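Local coordinates for hydrophilic protein, virA protein (Chromobacterium violaceum, PDB 3BO6), which acts as a phosphothreonine lyase effector, probably removing phosphate from the phosphothreonine of host signalling kinases by beta-elimination rather than hydrolysis, at residues Gly174-Ser179 against Tyr188-Asn193; Asp78-Lys83 against Val138-Glu143. All coordinates share one frame; numbering follows the deposited sequence.

Interaction 1 (Gly174-Ser179 against Tyr188-Asn193); sequences GQYPES and YVSYRN. With SO4 (sulfate ion), chain C.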
ATOM      1  N   GLY A 174       2.257  11.457   9.700  1.00  6.86           N
ATOM      2  CA  GLY A 174       2.913  12.494   8.927  1.00  9.02           C
ATOM      3  C   GLY A 174       1.906  13.342   8.184  1.00  9.68           C
ATOM      4  O   GLY A 174       0.717  13.359   8.515  1.00 12.03           O
ATOM      5  N   GLN A 175       2.388  14.067   7.180  1.00  9.96           N
ATOM      6  CA  GLN A 175       1.513  14.877   6.342  1.00 11.48           C
ATOM      7  C   GLN A 175       1.013  14.040   5.174  1.00  9.14           C
ATOM      8  O   GLN A 175       1.802  13.658   4.318  1.00  9.55           O
ATOM      9  CB  GLN A 175       2.293  16.072   5.799  1.00 14.17           C
ATOM     10  CG  GLN A 175       2.836  17.006   6.863  1.00 22.94           C
ATOM     11  CD  GLN A 175       3.521  18.217   6.255  1.00 35.99           C
ATOM     12  OE1 GLN A 175       3.099  18.721   5.211  1.00 37.42           O
ATOM     13  NE2 GLN A 175       4.583  18.688   6.902  1.00 39.52           N
ATOM     14  N   TYR A 176      -0.289  13.756   5.124  1.00 10.55           N
ATOM     15  CA  TYR A 176      -0.835  12.972   4.017  1.00  6.33           C
ATOM     16  C   TYR A 176      -0.641  13.755   2.712  1.00  7.30           C
ATOM     17  O   TYR A 176      -0.785  14.982   2.694  1.00  9.41           O
ATOM     18  CB  TYR A 176      -2.354  12.774   4.119  1.00  9.25           C
ATOM     19  CG  TYR A 176      -2.986  12.113   5.333  1.00 12.88           C
ATOM     20  CD1 TYR A 176      -3.153  10.732   5.405  1.00 20.78           C
ATOM     21  CD2 TYR A 176      -3.537  12.889   6.345  1.00 15.00           C
ATOM     22  CE1 TYR A 176      -3.808  10.138   6.501  1.00 17.52           C
ATOM     23  CE2 TYR A 176      -4.183  12.314   7.436  1.00 22.22           C
ATOM     24  CZ  TYR A 176      -4.313  10.941   7.510  1.00 17.56           C
ATOM     25  OH  TYR A 176      -4.960  10.375   8.597  1.00 17.65           O
ATOM     26  N   PRO A 177      -0.390  13.051   1.602  1.00  6.54           N
ATOM     27  CA  PRO A 177      -0.241  13.751   0.317  1.00  6.64           C
ATOM     28  C   PRO A 177      -1.584  14.303  -0.144  1.00  8.49           C
ATOM     29  O   PRO A 177      -2.597  13.602  -0.056  1.00  8.06           O
ATOM     30  CB  PRO A 177       0.218  12.657  -0.650  1.00  7.10           C
ATOM     31  CG  PRO A 177      -0.049  11.337   0.044  1.00 10.94           C
ATOM     32  CD  PRO A 177      -0.191  11.596   1.509  1.00  7.73           C
ATOM     33  N   GLU A 178      -1.578  15.537  -0.647  1.00  7.77           N
ATOM     34  CA  GLU A 178      -2.785  16.163  -1.168  1.00  7.69           C
ATOM     35  C   GLU A 178      -3.433  15.334  -2.270  1.00  4.62           C
ATOM     36  O   GLU A 178      -4.619  15.456  -2.504  1.00  7.38           O
ATOM     37  CB  GLU A 178      -2.459  17.549  -1.719  1.00 11.75           C
ATOM     38  CG  GLU A 178      -2.368  18.633  -0.665  1.00 25.26           C
ATOM     39  CD  GLU A 178      -3.673  18.825   0.087  1.00 18.36           C
ATOM     40  OE1 GLU A 178      -4.702  19.177  -0.545  1.00 26.76           O
ATOM     41  OE2 GLU A 178      -3.667  18.634   1.315  1.00 30.71           O
ATOM     42  N   SER A 179      -2.645  14.511  -2.963  1.00  4.97           N
ATOM     43  CA  SER A 179      -3.191  13.697  -4.054  1.00  5.89           C
ATOM     44  C   SER A 179      -4.237  12.674  -3.612  1.00  6.38           C
ATOM     45  O   SER A 179      -5.107  12.306  -4.393  1.00  7.70           O
ATOM     46  CB  SER A 179      -2.076  12.939  -4.775  1.00  6.43           C
ATOM     47  OG  SER A 179      -1.353  12.107  -3.874  1.00  5.91           O
ATOM     48  N   TYR A 188      -2.873   6.953   9.233  1.00  4.22           N
ATOM     49  CA  TYR A 188      -1.571   6.899   8.541  1.00  6.41           C
ATOM     50  C   TYR A 188      -1.699   6.573   7.053  1.00  5.25           C
ATOM     51  O   TYR A 188      -0.909   7.040   6.233  1.00  5.67           O
ATOM     52  CB  TYR A 188      -0.666   5.835   9.175  1.00  7.92           C
ATOM     53  CG  TYR A 188      -0.475   5.959  10.661  1.00  5.19           C
ATOM     54  CD1 TYR A 188       0.625   6.655  11.182  1.00  7.89           C
ATOM     55  CD2 TYR A 188      -1.346   5.337  11.549  1.00  6.64           C
ATOM     56  CE1 TYR A 188       0.820   6.761  12.561  1.00  6.86           C
ATOM     57  CE2 TYR A 188      -1.156   5.439  12.930  1.00  7.64           C
ATOM     58  CZ  TYR A 188      -0.077   6.151  13.413  1.00  7.08           C
ATOM     59  OH  TYR A 188       0.118   6.234  14.777  1.00  9.35           O
ATOM     60  N   VAL A 189      -2.671   5.743   6.706  1.00  5.06           N
ATOM     61  CA  VAL A 189      -2.830   5.248   5.349  1.00  4.86           C
ATOM     62  C   VAL A 189      -3.715   6.164   4.505  1.00  4.91           C
ATOM     63  O   VAL A 189      -4.694   6.751   5.000  1.00  5.87           O
ATOM     64  CB  VAL A 189      -3.410   3.818   5.367  1.00  5.55           C
ATOM     65  CG1 VAL A 189      -3.702   3.330   3.955  1.00  5.92           C
ATOM     66  CG2 VAL A 189      -2.449   2.860   6.087  1.00  6.50           C
ATOM     67  N   SER A 190      -3.352   6.292   3.231  1.00  3.79           N
ATOM     68  CA  SER A 190      -4.204   6.979   2.255  1.00  4.35           C
ATOM     69  C   SER A 190      -4.142   6.274   0.914  1.00  3.91           C
ATOM     70  O   SER A 190      -3.296   5.391   0.710  1.00  3.88           O
ATOM     71  CB  SER A 190      -3.859   8.470   2.139  1.00  4.37           C
ATOM     72  OG  SER A 190      -2.512   8.647   1.726  1.00  4.15           O
ATOM     73  N   TYR A 191      -5.037   6.646   0.008  1.00  4.32           N
ATOM     74  CA  TYR A 191      -5.231   5.923  -1.249  1.00  3.94           C
ATOM     75  C   TYR A 191      -5.312   6.819  -2.476  1.00  3.67           C
ATOM     76  O   TYR A 191      -5.839   7.931  -2.413  1.00  4.39           O
ATOM     77  CB  TYR A 191      -6.565   5.182  -1.152  1.00  5.78           C
ATOM     78  CG  TYR A 191      -7.084   4.628  -2.477  1.00  4.45           C
ATOM     79  CD1 TYR A 191      -6.612   3.415  -2.975  1.00  4.55           C
ATOM     80  CD2 TYR A 191      -8.036   5.329  -3.224  1.00  4.85           C
ATOM     81  CE1 TYR A 191      -7.104   2.895  -4.174  1.00  4.38           C
ATOM     82  CE2 TYR A 191      -8.512   4.821  -4.429  1.00  4.43           C
ATOM     83  CZ  TYR A 191      -8.050   3.611  -4.885  1.00  4.61           C
ATOM     84  OH  TYR A 191      -8.542   3.102  -6.082  1.00  6.38           O
ATOM     85  N   ARG A 192      -4.812   6.319  -3.598  1.00  4.66           N
ATOM     86  CA  ARG A 192      -5.240   6.850  -4.894  1.00  4.05           C
ATOM     87  C   ARG A 192      -5.187   5.765  -5.949  1.00  4.85           C
ATOM     88  O   ARG A 192      -4.591   4.696  -5.743  1.00  5.01           O
ATOM     89  CB  ARG A 192      -4.460   8.099  -5.344  1.00  4.37           C
ATOM     90  CG  ARG A 192      -3.074   7.821  -5.887  1.00  5.29           C
ATOM     91  CD  ARG A 192      -2.332   9.122  -6.275  1.00  4.74           C
ATOM     92  NE  ARG A 192      -1.158   8.856  -7.122  1.00  5.31           N
ATOM     93  CZ  ARG A 192      -1.209   8.794  -8.446  1.00  4.99           C
ATOM     94  NH1 ARG A 192      -2.369   9.000  -9.079  1.00  6.55           N
ATOM     95  NH2 ARG A 192      -0.101   8.536  -9.136  1.00  6.11           N
ATOM     96  N   ASN A 193      -5.855   6.019  -7.071  1.00  4.06           N
ATOM     97  CA  ASN A 193      -5.749   5.140  -8.228  1.00  5.05           C
ATOM     98  C   ASN A 193      -4.976   5.789  -9.370  1.00  6.40           C
ATOM     99  O   ASN A 193      -5.344   6.861  -9.840  1.00  7.89           O
ATOM    100  CB  ASN A 193      -7.133   4.703  -8.716  1.00  4.72           C
ATOM    101  CG  ASN A 193      -7.034   3.757  -9.894  1.00  7.09           C
ATOM    102  OD1 ASN A 193      -6.763   4.196 -11.017  1.00  8.55           O
ATOM    103  ND2 ASN A 193      -7.178   2.464  -9.646  1.00  6.53           N
TER
HETATM  104  S   SO4 C   1       2.504   8.230  -6.291  1.00  5.93           S
HETATM  105  O1  SO4 C   1       1.317   8.869  -5.688  1.00  6.69           O
HETATM  106  O2  SO4 C   1       2.178   7.732  -7.620  1.00  5.51           O
HETATM  107  O3  SO4 C   1       3.567   9.213  -6.393  1.00  7.59           O
HETATM  108  O4  SO4 C   1       2.929   7.098  -5.465  1.00  6.28           O
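Tyr176 turns its CG anti to its own carbonyl carbon (chi1 -58°), a rotation that carries the ring across to strand 189-193, where CD1 lies 4.0 Å from Ser190 CB. Arg192 leaves the same strand with CG between the backbone N and the carbonyl carbon (chi1 77°) and then runs extended from CG to NE, passing Ser179. Strand 189-193 is an outermost strand of the antiparallel sheet in the alpha/beta fold of the phosphothreonine lyases, and residues 174-179 follow its side as an irregular chain, pointing nearly the same way. With no backbone pairing between the two, packing does the work. The edge of the Tyr176 ring faces Val189 O, 3.8 Å from CE1; this carbonyl oxygen is buried without a polar partner. Further along, Pro177 CD rests 3.8 Å from Ser190 OG, a hydroxyl that bonds to Asp180, while the Tyr176 hydroxyl is bonded to Trp186 O. Ser179 OG sits 4.0 Å from Arg192 CD and is hydrogen-bonded to Arg127, which also hydrogen-bonds the sulfate, as do His85, Lys83 and Arg199. The ion probably comes from the crystallisation liquor, but such a basic cluster is consistent with a site for the substrate's phosphate. Arg192 meets the anion side-on, the sulfur lying in the guanidinium plane: NE donates to sulfate O1 and NH2 to sulfate O2, each at 2.9 Å and 166°.

Interaction 2 (Asp78-Lys83 against Val138-Glu143); sequences DFAGDK and VKPDQE. With SO4 (sulfate ion), chain C.
Phe79 turns the edge of its ring to the backbone of Val138, with CD1 3.2 Å from Val138 O and the oxygen lying near the ring plane. CG stands anti to the backbone N (chi1 -177°), and the chain then curls back so that Gly81 N lies over the centre of one ring face, 3.4 Å from its plane. Lys139 CG lies at the same ring's edge, although its amine leads away to a salt bridge with Asp112. Pro140 presents CD to Asp78 O at 3.2 Å and, more loosely, to the methyl of Ala80. The contact lies at the end of an antiparallel strand pair, where strand 82-86 begins and strand 134-137 has just ended; one backbone bond, Val138 N to Asp82 O at 3.0 Å, continues the pairing. Next to it the backbones stay close but are joined by a water, which donates to Val138 O at 2.7 Å and accepts from Ala80 N and Asp82 N. The water also makes a weak bond to Asp82 OD2, whose carboxylate is held mainly by Tyr191, Asn193 and Tyr147. Lys83 points elsewhere: bent at chi3 (-63°), it delivers NZ to sulfate O2 at 2.8 Å and, weakly, to O4, with Glu194 as a second, oppositely charged partner.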
ATOM      1  N   ASP A  78      -2.990  -8.337 -13.308  1.00 10.22           N
ATOM      2  CA  ASP A  78      -2.232  -7.161 -13.712  1.00 10.25           C
ATOM      3  C   ASP A  78      -2.574  -5.972 -12.821  1.00 11.83           C
ATOM      4  O   ASP A  78      -3.740  -5.756 -12.482  1.00 10.66           O
ATOM      5  CB  ASP A  78      -2.552  -6.786 -15.159  1.00 11.10           C
ATOM      6  CG  ASP A  78      -2.033  -7.801 -16.158  1.00 18.98           C
ATOM      7  OD1 ASP A  78      -1.111  -8.569 -15.806  1.00 23.21           O
ATOM      8  OD2 ASP A  78      -2.537  -7.801 -17.299  1.00 27.80           O
ATOM      9  N   PHE A  79      -1.563  -5.190 -12.458  1.00 12.48           N
ATOM     10  CA  PHE A  79      -1.775  -3.953 -11.714  1.00  8.60           C
ATOM     11  C   PHE A  79      -2.856  -3.111 -12.371  1.00 10.06           C
ATOM     12  O   PHE A  79      -2.844  -2.911 -13.594  1.00 11.58           O
ATOM     13  CB  PHE A  79      -0.468  -3.171 -11.661  1.00  9.84           C
ATOM     14  CG  PHE A  79      -0.535  -1.898 -10.865  1.00  9.24           C
ATOM     15  CD1 PHE A  79      -0.895  -1.905  -9.519  1.00  7.49           C
ATOM     16  CD2 PHE A  79      -0.181  -0.697 -11.455  1.00 10.12           C
ATOM     17  CE1 PHE A  79      -0.906  -0.730  -8.788  1.00  7.29           C
ATOM     18  CE2 PHE A  79      -0.208   0.485 -10.741  1.00  7.58           C
ATOM     19  CZ  PHE A  79      -0.569   0.476  -9.402  1.00  6.30           C
ATOM     20  N   ALA A  80      -3.789  -2.630 -11.551  1.00  7.47           N
ATOM     21  CA  ALA A  80      -4.940  -1.883 -12.031  1.00 10.47           C
ATOM     22  C   ALA A  80      -4.979  -0.482 -11.430  1.00  7.93           C
ATOM     23  O   ALA A  80      -6.022   0.183 -11.425  1.00  6.61           O
ATOM     24  CB  ALA A  80      -6.226  -2.657 -11.729  1.00 10.29           C
ATOM     25  N   GLY A  81      -3.827  -0.024 -10.935  1.00  7.42           N
ATOM     26  CA  GLY A  81      -3.689   1.346 -10.467  1.00  6.70           C
ATOM     27  C   GLY A  81      -3.901   1.593  -8.987  1.00  4.20           C
ATOM     28  O   GLY A  81      -3.601   2.678  -8.511  1.00  5.40           O
ATOM     29  N   ASP A  82      -4.416   0.608  -8.252  1.00  5.75           N
ATOM     30  CA  ASP A  82      -4.724   0.845  -6.843  1.00  3.03           C
ATOM     31  C   ASP A  82      -3.470   0.850  -5.983  1.00  3.72           C
ATOM     32  O   ASP A  82      -2.659  -0.089  -6.027  1.00  5.13           O
ATOM     33  CB  ASP A  82      -5.748  -0.180  -6.357  1.00  3.81           C
ATOM     34  CG  ASP A  82      -7.034  -0.100  -7.135  1.00  5.41           C
ATOM     35  OD1 ASP A  82      -7.586   1.007  -7.229  1.00  6.62           O
ATOM     36  OD2 ASP A  82      -7.496  -1.135  -7.671  1.00  7.64           O
ATOM     37  N   LYS A  83      -3.275   1.919  -5.220  1.00  3.47           N
ATOM     38  CA  LYS A  83      -2.101   1.997  -4.362  1.00  3.36           C
ATOM     39  C   LYS A  83      -2.423   2.712  -3.065  1.00  5.20           C
ATOM     40  O   LYS A  83      -3.318   3.571  -2.983  1.00  5.01           O
ATOM     41  CB  LYS A  83      -0.932   2.665  -5.097  1.00  5.53           C
ATOM     42  CG  LYS A  83      -1.103   4.154  -5.329  1.00  6.91           C
ATOM     43  CD  LYS A  83      -0.232   4.660  -6.513  1.00  7.46           C
ATOM     44  CE  LYS A  83       1.247   4.488  -6.255  1.00  7.70           C
ATOM     45  NZ  LYS A  83       2.040   4.905  -7.455  1.00  7.26           N
ATOM     46  N   VAL A 138      -1.246  -2.501  -4.894  1.00  5.58           N
ATOM     47  CA  VAL A 138      -2.260  -3.536  -4.793  1.00  6.72           C
ATOM     48  C   VAL A 138      -2.467  -4.103  -6.192  1.00  5.63           C
ATOM     49  O   VAL A 138      -2.477  -3.353  -7.174  1.00  8.10           O
ATOM     50  CB  VAL A 138      -3.586  -2.959  -4.276  1.00  6.25           C
ATOM     51  CG1 VAL A 138      -4.573  -4.100  -4.032  1.00 11.09           C
ATOM     52  CG2 VAL A 138      -3.353  -2.166  -2.998  1.00  8.58           C
ATOM     53  N   LYS A 139      -2.600  -5.420  -6.285  1.00  7.35           N
ATOM     54  CA  LYS A 139      -2.908  -6.074  -7.564  1.00  9.95           C
ATOM     55  C   LYS A 139      -4.095  -7.001  -7.362  1.00  7.86           C
ATOM     56  O   LYS A 139      -4.192  -7.644  -6.328  1.00  8.56           O
ATOM     57  CB  LYS A 139      -1.720  -6.919  -8.025  1.00 11.20           C
ATOM     58  CG  LYS A 139      -0.432  -6.147  -8.277  1.00 11.92           C
ATOM     59  CD  LYS A 139       0.778  -7.065  -8.108  1.00 15.24           C
ATOM     60  CE  LYS A 139       0.706  -8.308  -8.992  1.00 16.60           C
ATOM     61  NZ  LYS A 139       1.812  -9.282  -8.684  1.00 19.98           N
ATOM     62  N   PRO A 140      -4.994  -7.079  -8.358  1.00  7.96           N
ATOM     63  CA  PRO A 140      -6.026  -8.117  -8.282  1.00  7.96           C
ATOM     64  C   PRO A 140      -5.354  -9.487  -8.202  1.00  7.83           C
ATOM     65  O   PRO A 140      -4.299  -9.697  -8.810  1.00  9.35           O
ATOM     66  CB  PRO A 140      -6.794  -7.999  -9.609  1.00 10.36           C
ATOM     67  CG  PRO A 140      -6.214  -6.875 -10.340  1.00 12.77           C
ATOM     68  CD  PRO A 140      -5.024  -6.320  -9.615  1.00 11.33           C
ATOM     69  N   ASP A 141      -5.958 -10.398  -7.445  1.00  7.29           N
ATOM     70  CA  ASP A 141      -5.363 -11.703  -7.186  1.00  7.20           C
ATOM     71  C   ASP A 141      -5.549 -12.732  -8.287  1.00  9.75           C
ATOM     72  O   ASP A 141      -4.699 -13.610  -8.459  1.00  8.76           O
ATOM     73  CB  ASP A 141      -5.864 -12.280  -5.855  1.00  7.71           C
ATOM     74  CG  ASP A 141      -7.375 -12.378  -5.782  1.00  8.73           C
ATOM     75  OD1 ASP A 141      -8.060 -11.389  -6.116  1.00 10.06           O
ATOM     76  OD2 ASP A 141      -7.881 -13.437  -5.347  1.00 11.39           O
ATOM     77  N   GLN A 142      -6.652 -12.643  -9.026  1.00  9.59           N
ATOM     78  CA  GLN A 142      -6.964 -13.662 -10.032  1.00  7.04           C
ATOM     79  C   GLN A 142      -6.263 -13.392 -11.360  1.00  6.85           C
ATOM     80  O   GLN A 142      -5.954 -12.247 -11.692  1.00  8.39           O
ATOM     81  CB  GLN A 142      -8.478 -13.783 -10.224  1.00 10.71           C
ATOM     82  CG  GLN A 142      -9.223 -14.080  -8.925  1.00  9.74           C
ATOM     83  CD  GLN A 142     -10.722 -14.068  -9.098  1.00 19.31           C
ATOM     84  OE1 GLN A 142     -11.377 -13.058  -8.843  1.00 24.58           O
ATOM     85  NE2 GLN A 142     -11.274 -15.185  -9.551  1.00 24.92           N
ATOM     86  N   GLU A 143      -5.996 -14.457 -12.106  1.00  9.37           N
ATOM     87  CA  GLU A 143      -5.272 -14.337 -13.363  1.00 10.50           C
ATOM     88  C   GLU A 143      -6.007 -13.452 -14.373  1.00 11.23           C
ATOM     89  O   GLU A 143      -5.385 -12.832 -15.232  1.00 13.97           O
ATOM     90  CB  GLU A 143      -5.017 -15.730 -13.947  1.00 17.57           C
ATOM     91  CG  GLU A 143      -4.208 -16.631 -13.022  1.00 27.48           C
ATOM     92  CD  GLU A 143      -3.930 -17.991 -13.631  1.00 44.97           C
ATOM     93  OE1 GLU A 143      -4.103 -18.134 -14.860  1.00 48.41           O
ATOM     94  OE2 GLU A 143      -3.536 -18.913 -12.882  1.00 49.28           O
TER
HETATM   95  S   SO4 C   1       2.504   8.230  -6.291  1.00  5.93           S
HETATM   96  O1  SO4 C   1       1.317   8.869  -5.688  1.00  6.69           O
HETATM   97  O2  SO4 C   1       2.178   7.732  -7.620  1.00  5.51           O
HETATM   98  O3  SO4 C   1       3.567   9.213  -6.393  1.00  7.59           O
HETATM   99  O4  SO4 C   1       2.929   7.098  -5.465  1.00  6.28           O
HETATM  100  O   HOH W   1      -4.519  -2.448  -8.776  1.00  7.56           O

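Overall arrangement
Both contacts reach one antiparallel sheet, in which strand 82-86 of interaction 2 lies between strand 134-137 and strand 189-193 of interaction 1. Interaction 1 is the more buried and rests on side-chain packing along the sheet's outer strand; interaction 2, at the end of a strand pair, is partly exposed and is held by one direct backbone bond and a water bridge. They meet directly: Asp82 OD1 probably accepts hydrogen bonds from Tyr191 OH at 2.6 Å and Asn193 ND2 at 2.9 Å. Although their centres are about 19 Å apart, each sends one basic side chain, Arg192 or Lys83, to the same sulfate.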